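PDB 1PDU: nuclear hormone receptor HR38 from Drosophila melanogaster, which mediates an atypical ecdysteroid signalling pathway as an orphan nuclear receptor, and probably regulates transcription as its relatives do. Local coordinates for residues T57-V62 against E91-R96; G179-H184 against S199-K204; Y99-D104 against D131-S136; P71-L76 against T156-R161. All blocks are in the same frame, centred on the assembly; numbering follows the deposited sequence.

Contact 1. Residues T57-V62 against E91-R96; sequences TSSVDV and ELFVLR
S59 on helix 45-67 meets the ring of F93 on helix 78-100, in the buried middle of the nuclear receptor ligand-binding domain. Followed outward, S59 starts with CB, which sits at the ring edge close to its plane, 3.4 Å from CE1 and 3.6 Å from CD1 of F93. The next atom, S59 OG, stays beside the same corner, 3.5 Å from F93 CE1, but is hydrogen-bonded back to L55 O, one turn earlier in its own helix. The torsion allows this: OG lies anti to the carbonyl carbon (chi1 -70°). Serine suits the place because it is small enough to admit a phenyl edge and can satisfy its hydroxyl locally. F93 also packs on L56, I63 and F110.

One turn on, V62 CG1 touches R96 NH2 at 3.6 Å, the two side chains crossing at about a right angle. R96 is bent at chi2 and chi3, and its NH2 makes a weak hydrogen bond to T26 OG1. Across this helix pair the contact is therefore van der Waals in character, the polar ends of S59 and R96 finding their partners elsewhere.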
loop_
_atom_site.group_PDB
_atom_site.type_symbol
_atom_site.label_atom_id
_atom_site.label_comp_id
_atom_site.label_asym_id
_atom_site.label_seq_id
_atom_site.Cartn_x
_atom_site.Cartn_y
_atom_site.Cartn_z
ATOM N N THR A 57 -3.364 -7.690 8.408
ATOM C CA THR A 57 -4.136 -8.634 7.595
ATOM C C THR A 57 -5.472 -8.115 7.080
ATOM O O THR A 57 -5.803 -8.318 5.915
ATOM C CB THR A 57 -4.400 -9.993 8.326
ATOM O OG1 THR A 57 -4.992 -9.755 9.608
ATOM C CG2 THR A 57 -3.115 -10.766 8.504
ATOM N N SER A 58 -6.240 -7.443 7.926
ATOM C CA SER A 58 -7.532 -6.941 7.477
ATOM C C SER A 58 -7.383 -5.794 6.490
ATOM O O SER A 58 -8.257 -5.587 5.647
ATOM C CB SER A 58 -8.391 -6.507 8.661
ATOM O OG SER A 58 -7.789 -5.433 9.346
ATOM N N SER A 59 -6.282 -5.047 6.587
ATOM C CA SER A 59 -6.055 -3.949 5.652
ATOM C C SER A 59 -5.691 -4.556 4.300
ATOM O O SER A 59 -6.092 -4.064 3.252
ATOM C CB SER A 59 -4.919 -3.041 6.132
ATOM O OG SER A 59 -5.310 -2.303 7.277
ATOM N N VAL A 60 -4.931 -5.642 4.338
ATOM C CA VAL A 60 -4.538 -6.306 3.112
ATOM C C VAL A 60 -5.777 -6.900 2.447
ATOM O O VAL A 60 -5.859 -6.950 1.226
ATOM C CB VAL A 60 -3.467 -7.385 3.400
ATOM C CG1 VAL A 60 -3.244 -8.269 2.174
ATOM C CG2 VAL A 60 -2.160 -6.691 3.783
ATOM N N ASP A 61 -6.747 -7.332 3.250
ATOM C CA ASP A 61 -7.985 -7.873 2.699
ATOM C C ASP A 61 -8.674 -6.778 1.897
ATOM O O ASP A 61 -9.222 -7.028 0.828
ATOM C CB ASP A 61 -8.927 -8.337 3.812
ATOM C CG ASP A 61 -8.481 -9.637 4.447
ATOM O OD1 ASP A 61 -7.937 -10.497 3.718
ATOM O OD2 ASP A 61 -8.687 -9.806 5.674
ATOM N N VAL A 62 -8.642 -5.557 2.427
ATOM C CA VAL A 62 -9.251 -4.420 1.752
ATOM C C VAL A 62 -8.454 -4.099 0.505
ATOM O O VAL A 62 -9.019 -3.817 -0.542
ATOM C CB VAL A 62 -9.309 -3.168 2.656
ATOM C CG1 VAL A 62 -9.611 -1.937 1.814
ATOM C CG2 VAL A 62 -10.397 -3.340 3.711
ATOM N N GLU A 91 3.776 -3.546 0.395
ATOM C CA GLU A 91 4.025 -2.268 -0.265
ATOM C C GLU A 91 2.738 -1.460 -0.406
ATOM O O GLU A 91 2.715 -0.268 -0.134
ATOM C CB GLU A 91 4.664 -2.483 -1.635
ATOM C CG GLU A 91 6.062 -3.058 -1.548
ATOM C CD GLU A 91 6.648 -3.368 -2.904
ATOM O OE1 GLU A 91 7.113 -2.433 -3.591
ATOM O OE2 GLU A 91 6.632 -4.551 -3.293
ATOM N N LEU A 92 1.667 -2.117 -0.838
ATOM C CA LEU A 92 0.385 -1.439 -0.989
ATOM C C LEU A 92 -0.051 -0.908 0.368
ATOM O O LEU A 92 -0.545 0.215 0.485
ATOM C CB LEU A 92 -0.655 -2.409 -1.541
ATOM C CG LEU A 92 -0.344 -2.784 -2.990
ATOM C CD1 LEU A 92 -1.190 -3.959 -3.472
ATOM C CD2 LEU A 92 -0.590 -1.549 -3.840
ATOM N N PHE A 93 0.152 -1.724 1.394
ATOM C CA PHE A 93 -0.211 -1.339 2.738
ATOM C C PHE A 93 0.554 -0.071 3.137
ATOM O O PHE A 93 -0.033 0.898 3.616
ATOM C CB PHE A 93 0.106 -2.483 3.706
ATOM C CG PHE A 93 -0.213 -2.166 5.145
ATOM C CD1 PHE A 93 -1.532 -2.040 5.569
ATOM C CD2 PHE A 93 0.810 -1.973 6.071
ATOM C CE1 PHE A 93 -1.834 -1.724 6.901
ATOM C CE2 PHE A 93 0.523 -1.654 7.404
ATOM C CZ PHE A 93 -0.802 -1.527 7.821
ATOM N N VAL A 94 1.863 -0.077 2.925
ATOM C CA VAL A 94 2.685 1.069 3.283
ATOM C C VAL A 94 2.385 2.291 2.418
ATOM O O VAL A 94 2.349 3.419 2.917
ATOM C CB VAL A 94 4.188 0.704 3.202
ATOM C CG1 VAL A 94 5.041 1.910 3.484
ATOM C CG2 VAL A 94 4.505 -0.383 4.234
ATOM N N LEU A 95 2.145 2.065 1.130
ATOM C CA LEU A 95 1.845 3.154 0.212
ATOM C C LEU A 95 0.550 3.869 0.595
ATOM O O LEU A 95 0.514 5.097 0.647
ATOM C CB LEU A 95 1.747 2.634 -1.226
ATOM C CG LEU A 95 1.486 3.720 -2.278
ATOM C CD1 LEU A 95 2.649 4.701 -2.299
ATOM C CD2 LEU A 95 1.293 3.088 -3.649
ATOM N N ARG A 96 -0.508 3.112 0.871
ATOM C CA ARG A 96 -1.781 3.720 1.248
ATOM C C ARG A 96 -1.654 4.427 2.574
ATOM O O ARG A 96 -2.178 5.529 2.766
ATOM C CB ARG A 96 -2.891 2.665 1.326
ATOM C CG ARG A 96 -3.558 2.433 -0.031
ATOM C CD ARG A 96 -3.926 0.995 -0.238
ATOM N NE ARG A 96 -5.250 0.678 0.278
ATOM C CZ ARG A 96 -6.374 0.797 -0.422
ATOM N NH1 ARG A 96 -6.338 1.234 -1.675
ATOM N NH2 ARG A 96 -7.533 0.446 0.126
#

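Contact 2. Residues G179-H184 against S199-K204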
loop_
_atom_site.group_PDB
_atom_site.type_symbol
_atom_site.label_atom_id
_atom_site.label_comp_id
_atom_site.label_asym_id
_atom_site.label_seq_id
_atom_site.Cartn_x
_atom_site.Cartn_y
_atom_site.Cartn_z
ATOM N N GLY A 179 0.690 3.996 -19.459
ATOM C CA GLY A 179 0.150 4.857 -20.493
ATOM C C GLY A 179 -0.893 5.801 -19.927
ATOM O O GLY A 179 -0.824 7.007 -20.150
ATOM N N SER A 180 -1.859 5.264 -19.188
ATOM C CA SER A 180 -2.899 6.098 -18.612
ATOM C C SER A 180 -2.316 7.128 -17.661
ATOM O O SER A 180 -2.779 8.266 -17.618
ATOM C CB SER A 180 -3.939 5.242 -17.882
ATOM O OG SER A 180 -4.804 4.587 -18.800
ATOM N N LEU A 181 -1.300 6.745 -16.895
ATOM C CA LEU A 181 -0.695 7.696 -15.975
ATOM C C LEU A 181 0.008 8.785 -16.786
ATOM O O LEU A 181 -0.047 9.969 -16.450
ATOM C CB LEU A 181 0.315 7.004 -15.064
ATOM C CG LEU A 181 1.017 7.943 -14.083
ATOM C CD1 LEU A 181 -0.016 8.522 -13.131
ATOM C CD2 LEU A 181 2.095 7.194 -13.315
ATOM N N ARG A 182 0.674 8.368 -17.857
ATOM C CA ARG A 182 1.378 9.297 -18.724
ATOM C C ARG A 182 0.406 10.331 -19.302
ATOM O O ARG A 182 0.637 11.535 -19.175
ATOM C CB ARG A 182 2.059 8.545 -19.865
ATOM C CG ARG A 182 2.846 9.448 -20.809
ATOM C CD ARG A 182 4.316 9.499 -20.440
ATOM N NE ARG A 182 4.957 8.197 -20.636
ATOM C CZ ARG A 182 6.236 7.946 -20.371
ATOM N NH1 ARG A 182 7.018 8.908 -19.898
ATOM N NH2 ARG A 182 6.733 6.735 -20.578
ATOM N N ASP A 183 -0.676 9.865 -19.929
ATOM C CA ASP A 183 -1.669 10.774 -20.507
ATOM C C ASP A 183 -2.191 11.769 -19.470
ATOM O O ASP A 183 -2.233 12.981 -19.715
ATOM C CB ASP A 183 -2.851 9.995 -21.093
ATOM C CG ASP A 183 -2.440 9.077 -22.236
ATOM O OD1 ASP A 183 -1.426 9.376 -22.906
ATOM O OD2 ASP A 183 -3.134 8.064 -22.477
ATOM N N HIS A 184 -2.577 11.259 -18.305
ATOM C CA HIS A 184 -3.098 12.108 -17.242
ATOM C C HIS A 184 -2.108 13.191 -16.814
ATOM O O HIS A 184 -2.488 14.346 -16.622
ATOM C CB HIS A 184 -3.473 11.260 -16.026
ATOM C CG HIS A 184 -4.000 12.060 -14.878
ATOM N ND1 HIS A 184 -5.252 12.636 -14.887
ATOM C CD2 HIS A 184 -3.428 12.423 -13.708
ATOM C CE1 HIS A 184 -5.428 13.321 -13.772
ATOM N NE2 HIS A 184 -4.335 13.210 -13.040
ATOM N N SER A 199 8.695 11.432 -14.066
ATOM C CA SER A 199 9.847 10.646 -13.617
ATOM C C SER A 199 9.955 10.618 -12.103
ATOM O O SER A 199 10.297 9.591 -11.519
ATOM C CB SER A 199 11.137 11.206 -14.214
ATOM N N ARG A 200 9.675 11.752 -11.471
ATOM C CA ARG A 200 9.739 11.850 -10.024
ATOM C C ARG A 200 8.643 10.994 -9.396
ATOM O O ARG A 200 8.801 10.464 -8.294
ATOM C CB ARG A 200 9.588 13.310 -9.601
ATOM C CG ARG A 200 10.792 14.167 -9.969
ATOM C CD ARG A 200 10.512 15.648 -9.819
ATOM N NE ARG A 200 10.191 16.023 -8.447
ATOM C CZ ARG A 200 9.818 17.247 -8.083
ATOM N NH1 ARG A 200 9.720 18.208 -8.996
ATOM N NH2 ARG A 200 9.545 17.513 -6.811
ATOM N N LEU A 201 7.536 10.854 -10.118
ATOM C CA LEU A 201 6.410 10.066 -9.652
ATOM C C LEU A 201 6.806 8.598 -9.575
ATOM O O LEU A 201 6.785 7.999 -8.503
ATOM C CB LEU A 201 5.223 10.238 -10.602
ATOM C CG LEU A 201 3.846 9.787 -10.106
ATOM C CD1 LEU A 201 3.528 10.453 -8.774
ATOM C CD2 LEU A 201 2.797 10.154 -11.147
ATOM N N LEU A 202 7.175 8.025 -10.714
ATOM C CA LEU A 202 7.576 6.624 -10.766
ATOM C C LEU A 202 8.767 6.335 -9.856
ATOM O O LEU A 202 8.922 5.214 -9.356
ATOM C CB LEU A 202 7.918 6.234 -12.201
ATOM C CG LEU A 202 6.755 6.357 -13.187
ATOM C CD1 LEU A 202 7.194 5.838 -14.555
ATOM C CD2 LEU A 202 5.563 5.560 -12.683
ATOM N N GLY A 203 9.596 7.355 -9.646
ATOM C CA GLY A 203 10.772 7.215 -8.803
ATOM C C GLY A 203 10.422 6.952 -7.354
ATOM O O GLY A 203 11.297 6.685 -6.529
ATOM N N LYS A 204 9.134 7.034 -7.035
ATOM C CA LYS A 204 8.679 6.781 -5.676
ATOM C C LYS A 204 8.504 5.286 -5.411
ATOM O O LYS A 204 8.536 4.853 -4.263
ATOM C CB LYS A 204 7.365 7.522 -5.415
ATOM C CG LYS A 204 7.561 9.017 -5.224
ATOM C CD LYS A 204 8.500 9.261 -4.050
ATOM C CE LYS A 204 9.008 10.683 -4.024
ATOM N NZ LYS A 204 7.878 11.642 -3.978
#
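L181 points its isobutyl group at L201, and the two leucines meet tip to tip between helix 167-187 and helix 197-202. Both helices belong to the three-layered helical sandwich of the nuclear receptor ligand-binding domain; in the usual family assignment helix 167-187 lies in the middle layer, while helix 197-202, just before helix 204-225, probably belongs to an outer one. L181 and L201 also carry the closest pair of CA atoms between the segments, 9.8 Å apart, a separation that two extended leucines can bridge.

The L181 chain stands with CG anti to the backbone N (chi1 179°), which drives both its methyl groups towards the other helix. L201 takes a similar first torsion (chi1 -165°) and answers with a single branch: its CD2 lies 3.8 Å from L181 CD1 and 4.1 Å from L181 CG, so it nestles against the fork of the opposing side chain. L202 behaves differently. It slides past L181 in the opposite direction and touches it with its CD2 methyl, lying alongside where L201 comes head on.

Leucine suits all three positions because its branched end offers methyl groups in several directions and brings no polar group that would need a partner. Helix 146-157 continues the apolar layer, with C151 against L181, L152 against L201 and L155 against L202, while F198 adds its ring to L181. The junction of the three leucines is one methyl group: L181 CD2 lies 3.7 Å from L201 CD2 and 3.9 Å from L202 CD2.

Contact 3. Residues Y99-D104 against D131-S136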
loop_
_atom_site.group_PDB
_atom_site.type_symbol
_atom_site.label_atom_id
_atom_site.label_comp_id
_atom_site.label_asym_id
_atom_site.label_seq_id
_atom_site.Cartn_x
_atom_site.Cartn_y
_atom_site.Cartn_z
ATOM N N TYR A 99 0.304 7.674 2.046
ATOM C CA TYR A 99 -0.455 8.647 1.262
ATOM C C TYR A 99 -1.495 9.392 2.090
ATOM O O TYR A 99 -1.618 10.614 1.996
ATOM C CB TYR A 99 -1.164 7.956 0.108
ATOM C CG TYR A 99 -1.801 8.917 -0.874
ATOM C CD1 TYR A 99 -1.035 9.898 -1.501
ATOM C CD2 TYR A 99 -3.154 8.832 -1.196
ATOM C CE1 TYR A 99 -1.596 10.766 -2.428
ATOM C CE2 TYR A 99 -3.732 9.700 -2.123
ATOM C CZ TYR A 99 -2.942 10.665 -2.736
ATOM O OH TYR A 99 -3.480 11.540 -3.651
ATOM N N ARG A 100 -2.233 8.641 2.904
ATOM C CA ARG A 100 -3.292 9.180 3.750
ATOM C C ARG A 100 -2.783 9.967 4.960
ATOM O O ARG A 100 -3.417 10.919 5.398
ATOM C CB ARG A 100 -4.177 8.035 4.231
ATOM C CG ARG A 100 -5.643 8.392 4.397
ATOM C CD ARG A 100 -6.390 7.145 4.808
ATOM N NE ARG A 100 -7.835 7.219 4.627
ATOM C CZ ARG A 100 -8.608 8.148 5.173
ATOM N NH1 ARG A 100 -8.076 9.095 5.927
ATOM N NH2 ARG A 100 -9.918 8.099 5.002
ATOM N N ALA A 101 -1.638 9.557 5.500
ATOM C CA ALA A 101 -1.063 10.227 6.657
ATOM C C ALA A 101 -0.712 11.677 6.341
ATOM O O ALA A 101 -0.177 11.982 5.270
ATOM C CB ALA A 101 0.179 9.481 7.127
ATOM N N ARG A 102 -1.020 12.573 7.270
ATOM C CA ARG A 102 -0.710 13.986 7.075
ATOM C C ARG A 102 0.394 14.432 8.033
ATOM O O ARG A 102 0.530 13.894 9.138
ATOM C CB ARG A 102 -1.967 14.832 7.269
ATOM N N ILE A 103 1.185 15.410 7.591
ATOM C CA ILE A 103 2.294 15.947 8.377
ATOM C C ILE A 103 1.852 16.507 9.724
ATOM O O ILE A 103 0.773 17.096 9.846
ATOM C CB ILE A 103 3.021 17.051 7.601
ATOM C CG1 ILE A 103 4.160 17.628 8.442
ATOM C CG2 ILE A 103 2.041 18.144 7.209
ATOM C CD1 ILE A 103 4.981 18.686 7.719
ATOM N N ASP A 104 2.698 16.316 10.736
ATOM C CA ASP A 104 2.408 16.778 12.093
ATOM C C ASP A 104 1.007 16.329 12.461
ATOM O O ASP A 104 0.087 17.139 12.587
ATOM C CB ASP A 104 2.498 18.301 12.178
ATOM C CG ASP A 104 3.878 18.814 11.856
ATOM O OD1 ASP A 104 4.849 18.338 12.485
ATOM O OD2 ASP A 104 3.991 19.699 10.980
ATOM N N ASP A 131 10.230 5.979 9.350
ATOM C CA ASP A 131 10.676 5.944 7.967
ATOM C C ASP A 131 9.459 6.006 7.039
ATOM O O ASP A 131 9.528 6.578 5.949
ATOM C CB ASP A 131 11.494 4.679 7.717
ATOM C CG ASP A 131 12.841 4.717 8.418
ATOM O OD1 ASP A 131 13.687 5.570 8.052
ATOM O OD2 ASP A 131 13.054 3.909 9.344
ATOM N N ILE A 132 8.345 5.426 7.477
ATOM C CA ILE A 132 7.123 5.455 6.688
ATOM C C ILE A 132 6.620 6.899 6.624
ATOM O O ILE A 132 6.259 7.398 5.551
ATOM C CB ILE A 132 6.037 4.556 7.311
ATOM C CG1 ILE A 132 6.522 3.100 7.306
ATOM C CG2 ILE A 132 4.719 4.699 6.537
ATOM C CD1 ILE A 132 5.556 2.118 7.909
ATOM N N MET A 133 6.618 7.577 7.771
ATOM C CA MET A 133 6.177 8.966 7.823
ATOM C C MET A 133 7.087 9.831 6.954
ATOM O O MET A 133 6.640 10.783 6.306
ATOM C CB MET A 133 6.163 9.467 9.267
ATOM C CG MET A 133 5.040 8.852 10.088
ATOM S SD MET A 133 3.475 8.953 9.180
ATOM C CE MET A 133 2.439 8.273 10.276
ATOM N N GLU A 134 8.363 9.485 6.928
ATOM C CA GLU A 134 9.330 10.202 6.110
ATOM C C GLU A 134 8.958 10.038 4.628
ATOM O O GLU A 134 9.035 10.987 3.845
ATOM C CB GLU A 134 10.723 9.636 6.386
ATOM C CG GLU A 134 11.869 10.325 5.687
ATOM C CD GLU A 134 13.157 10.199 6.485
ATOM O OE1 GLU A 134 14.240 10.447 5.916
ATOM O OE2 GLU A 134 13.083 9.863 7.690
ATOM N N PHE A 135 8.552 8.831 4.247
ATOM C CA PHE A 135 8.146 8.567 2.868
ATOM C C PHE A 135 6.854 9.343 2.585
ATOM O O PHE A 135 6.650 9.875 1.500
ATOM C CB PHE A 135 7.913 7.070 2.686
ATOM C CG PHE A 135 7.497 6.675 1.298
ATOM C CD1 PHE A 135 8.372 6.810 0.227
ATOM C CD2 PHE A 135 6.231 6.150 1.066
ATOM C CE1 PHE A 135 7.990 6.426 -1.055
ATOM C CE2 PHE A 135 5.847 5.765 -0.208
ATOM C CZ PHE A 135 6.728 5.905 -1.269
ATOM N N SER A 136 5.988 9.401 3.585
ATOM C CA SER A 136 4.724 10.110 3.492
ATOM C C SER A 136 4.955 11.570 3.093
ATOM O O SER A 136 4.367 12.060 2.125
ATOM C CB SER A 136 4.001 10.042 4.842
ATOM O OG SER A 136 2.787 10.775 4.837
#
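A101 lies against M133 and S136 of helix 128-142, at the point where helix 78-100 gives way to an extended chain. The two residues before it are held by other parts of the fold: Y99 stacks its ring with F149 and bonds through OH to I144 O, and R100 sends NH2 to P28 O. A101 is then the first residue to leave helical backbone angles (psi 137°), and its CB points at helix 128-142. It sits 3.9 Å from M133 SD and 4.1 Å from M133 CE, and 3.7 Å from S136 OG. Alanine suits the place because its methyl, pressed between a thioether and a hydroxyl, lets the helix come close.

Beyond the helix end the chain heads through R102, whose backbone O makes a weak hydrogen bond with R118 NH2, and into the small two-stranded hairpin 107-117, a regular feature of nuclear receptor ligand-binding domains. L108 of its first strand packs on both A101 and M133.

M133 does not start out toward A101; the bend at chi2 (-48°) brings its SD and CE round to it, a flexibility that makes methionine apt for such a seam. S136 OG approaches A101 O to 3.2 Å, but at an angle too poor for a hydrogen bond; it is bonded instead to A98 O, in the last turn of helix 78-100, while A101 O receives a weak bond from H140 NE2.

Contact 4. Residues P71-L76 against T156-R161; sequences PGYFDL and TLITER
Y73 brings the CD1-CE1 side of its ring against L157 and I158, which come at it from different directions. The ring belongs to the connection between helix 45-67 and helix 78-100, where Y73, L76 and the following Q81 fit the signature sequence of nuclear receptor ligand-binding domains; its partners stand where helix 146-157 ends. CA atoms of Y73 and I158 are 8.5 Å apart, the closest such pair between the segments.

With CG anti to the backbone N (chi1 -176°), Y73 carries its ring across to the other chain segment. L157 meets it at about a right angle: its CD2 methyl is 3.7 Å from CE1 of Y73 and 4.1 Å from CD1. I158 is at the edge, near the ring plane. A tyrosine suits the place because the CH atoms along one side of its ring can touch two aliphatic neighbours at once.

The backbone sets up both sides. G72 takes a positive phi (96°), a conformation in which a side chain would jam against the preceding carbonyl, and this swings the chain into the short turn that presents Y73. On the other side I158 is the centre of an inverse gamma turn, so the chain leaves its helix sharply; its O is hydrogen-bonded to Q174 NE2. Likewise L76 O accepts a bond from Q81 NE2. The I158 CD1 methyl serves both residues of the loop, lying 3.9 Å from Y73 CD1 and a looser 4.5 Å from L76 CD1.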
loop_
_atom_site.group_PDB
_atom_site.type_symbol
_atom_site.label_atom_id
_atom_site.label_comp_id
_atom_site.label_asym_id
_atom_site.label_seq_id
_atom_site.Cartn_x
_atom_site.Cartn_y
_atom_site.Cartn_z
ATOM N N PRO A 71 -9.133 -3.336 -13.822
ATOM C CA PRO A 71 -9.477 -4.011 -15.075
ATOM C C PRO A 71 -8.281 -4.743 -15.671
ATOM O O PRO A 71 -7.183 -4.200 -15.739
ATOM C CB PRO A 71 -10.010 -2.875 -15.949
ATOM C CG PRO A 71 -9.391 -1.654 -15.369
ATOM C CD PRO A 71 -9.389 -1.889 -13.900
ATOM N N GLY A 72 -8.502 -5.996 -16.062
ATOM C CA GLY A 72 -7.440 -6.800 -16.642
ATOM C C GLY A 72 -6.749 -7.710 -15.642
ATOM O O GLY A 72 -6.020 -8.629 -16.030
ATOM N N TYR A 73 -6.968 -7.463 -14.355
ATOM C CA TYR A 73 -6.345 -8.272 -13.314
ATOM C C TYR A 73 -6.879 -9.697 -13.327
ATOM O O TYR A 73 -6.112 -10.655 -13.237
ATOM C CB TYR A 73 -6.598 -7.656 -11.938
ATOM C CG TYR A 73 -5.912 -8.371 -10.788
ATOM C CD1 TYR A 73 -4.525 -8.354 -10.660
ATOM C CD2 TYR A 73 -6.654 -9.010 -9.798
ATOM C CE1 TYR A 73 -3.893 -8.949 -9.568
ATOM C CE2 TYR A 73 -6.029 -9.606 -8.699
ATOM C CZ TYR A 73 -4.650 -9.565 -8.591
ATOM O OH TYR A 73 -4.029 -10.104 -7.489
ATOM N N PHE A 74 -8.195 -9.829 -13.431
ATOM C CA PHE A 74 -8.821 -11.145 -13.451
ATOM C C PHE A 74 -8.565 -11.893 -14.746
ATOM O O PHE A 74 -8.942 -13.056 -14.879
ATOM C CB PHE A 74 -10.327 -11.039 -13.201
ATOM C CG PHE A 74 -10.687 -10.895 -11.749
ATOM C CD1 PHE A 74 -9.994 -11.614 -10.774
ATOM C CD2 PHE A 74 -11.749 -10.084 -11.355
ATOM C CE1 PHE A 74 -10.350 -11.537 -9.430
ATOM C CE2 PHE A 74 -12.120 -9.998 -10.009
ATOM C CZ PHE A 74 -11.415 -10.730 -9.045
ATOM N N ASP A 75 -7.923 -11.228 -15.699
ATOM C CA ASP A 75 -7.603 -11.870 -16.961
ATOM C C ASP A 75 -6.237 -12.526 -16.822
ATOM O O ASP A 75 -5.787 -13.248 -17.708
ATOM C CB ASP A 75 -7.621 -10.856 -18.110
ATOM C CG ASP A 75 -8.997 -10.227 -18.300
ATOM O OD1 ASP A 75 -10.011 -10.927 -18.065
ATOM O OD2 ASP A 75 -9.072 -9.039 -18.688
ATOM N N LEU A 76 -5.581 -12.263 -15.697
ATOM C CA LEU A 76 -4.287 -12.872 -15.410
ATOM C C LEU A 76 -4.596 -14.216 -14.764
ATOM O O LEU A 76 -5.662 -14.391 -14.161
ATOM C CB LEU A 76 -3.483 -12.014 -14.429
ATOM C CG LEU A 76 -3.058 -10.631 -14.926
ATOM C CD1 LEU A 76 -2.396 -9.869 -13.792
ATOM C CD2 LEU A 76 -2.112 -10.776 -16.112
ATOM N N THR A 156 2.212 -0.733 -8.269
ATOM C CA THR A 156 2.940 -1.397 -7.200
ATOM C C THR A 156 2.579 -2.880 -7.272
ATOM O O THR A 156 3.398 -3.748 -6.986
ATOM C CB THR A 156 2.535 -0.844 -5.829
ATOM O OG1 THR A 156 2.826 0.560 -5.783
ATOM C CG2 THR A 156 3.293 -1.558 -4.716
ATOM N N LEU A 157 1.344 -3.150 -7.681
ATOM C CA LEU A 157 0.838 -4.515 -7.795
ATOM C C LEU A 157 1.221 -5.169 -9.121
ATOM O O LEU A 157 1.745 -6.285 -9.146
ATOM C CB LEU A 157 -0.687 -4.522 -7.653
ATOM C CG LEU A 157 -1.299 -5.903 -7.888
ATOM C CD1 LEU A 157 -0.890 -6.841 -6.757
ATOM C CD2 LEU A 157 -2.810 -5.791 -7.981
ATOM N N ILE A 158 0.945 -4.470 -10.219
ATOM C CA ILE A 158 1.251 -4.972 -11.549
ATOM C C ILE A 158 2.675 -4.539 -11.917
ATOM O O ILE A 158 2.902 -3.475 -12.498
ATOM C CB ILE A 158 0.229 -4.436 -12.572
ATOM C CG1 ILE A 158 -1.193 -4.666 -12.042
ATOM C CG2 ILE A 158 0.406 -5.127 -13.913
ATOM C CD1 ILE A 158 -1.462 -6.090 -11.598
ATOM N N THR A 159 3.630 -5.387 -11.560
ATOM C CA THR A 159 5.044 -5.129 -11.801
ATOM C C THR A 159 5.751 -6.468 -11.972
ATOM O O THR A 159 5.212 -7.517 -11.602
ATOM C CB THR A 159 5.674 -4.371 -10.591
ATOM O OG1 THR A 159 7.055 -4.102 -10.846
ATOM C CG2 THR A 159 5.564 -5.205 -9.318
ATOM N N GLU A 160 6.957 -6.430 -12.523
ATOM C CA GLU A 160 7.728 -7.649 -12.724
ATOM C C GLU A 160 8.039 -8.346 -11.396
ATOM O O GLU A 160 8.438 -7.711 -10.416
ATOM C CB GLU A 160 9.026 -7.325 -13.461
ATOM N N ARG A 161 7.826 -9.657 -11.369
ATOM C CA ARG A 161 8.114 -10.466 -10.189
ATOM C C ARG A 161 8.680 -11.787 -10.691
ATOM O O ARG A 161 8.339 -12.247 -11.782
ATOM C CB ARG A 161 6.848 -10.753 -9.375
ATOM C CG ARG A 161 6.129 -9.544 -8.820
ATOM C CD ARG A 161 6.927 -8.785 -7.779
ATOM N NE ARG A 161 6.056 -7.847 -7.073
ATOM C CZ ARG A 161 6.467 -6.931 -6.200
ATOM N NH1 ARG A 161 7.750 -6.815 -5.916
ATOM N NH2 ARG A 161 5.588 -6.130 -5.600
#

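How the contacts relate
All four contacts lie in one ligand-binding domain. Contact 1 is nearest its middle, its centre about 5 Å from the centre of the chain, while the centres of contacts 2, 3 and 4 lie about 13 to 17 Å from it. Helix 78-100 serves contacts 1 and 3, whose centres are about 15 Å apart and which touch through L95 and F135. Contact 4 crosses contact 1 along the chain and is tied to it by the salt bridge of E91 OE2 with R161 NH2. Contact 3 is nested in the loop that contact 4 closes, yet their centres are about 26 Å apart, on opposite sides of the chain centre. Contact 2 comes last and meets contact 3 through K204 and F135. Distant parts of the sequence are thus knitted into one helical body.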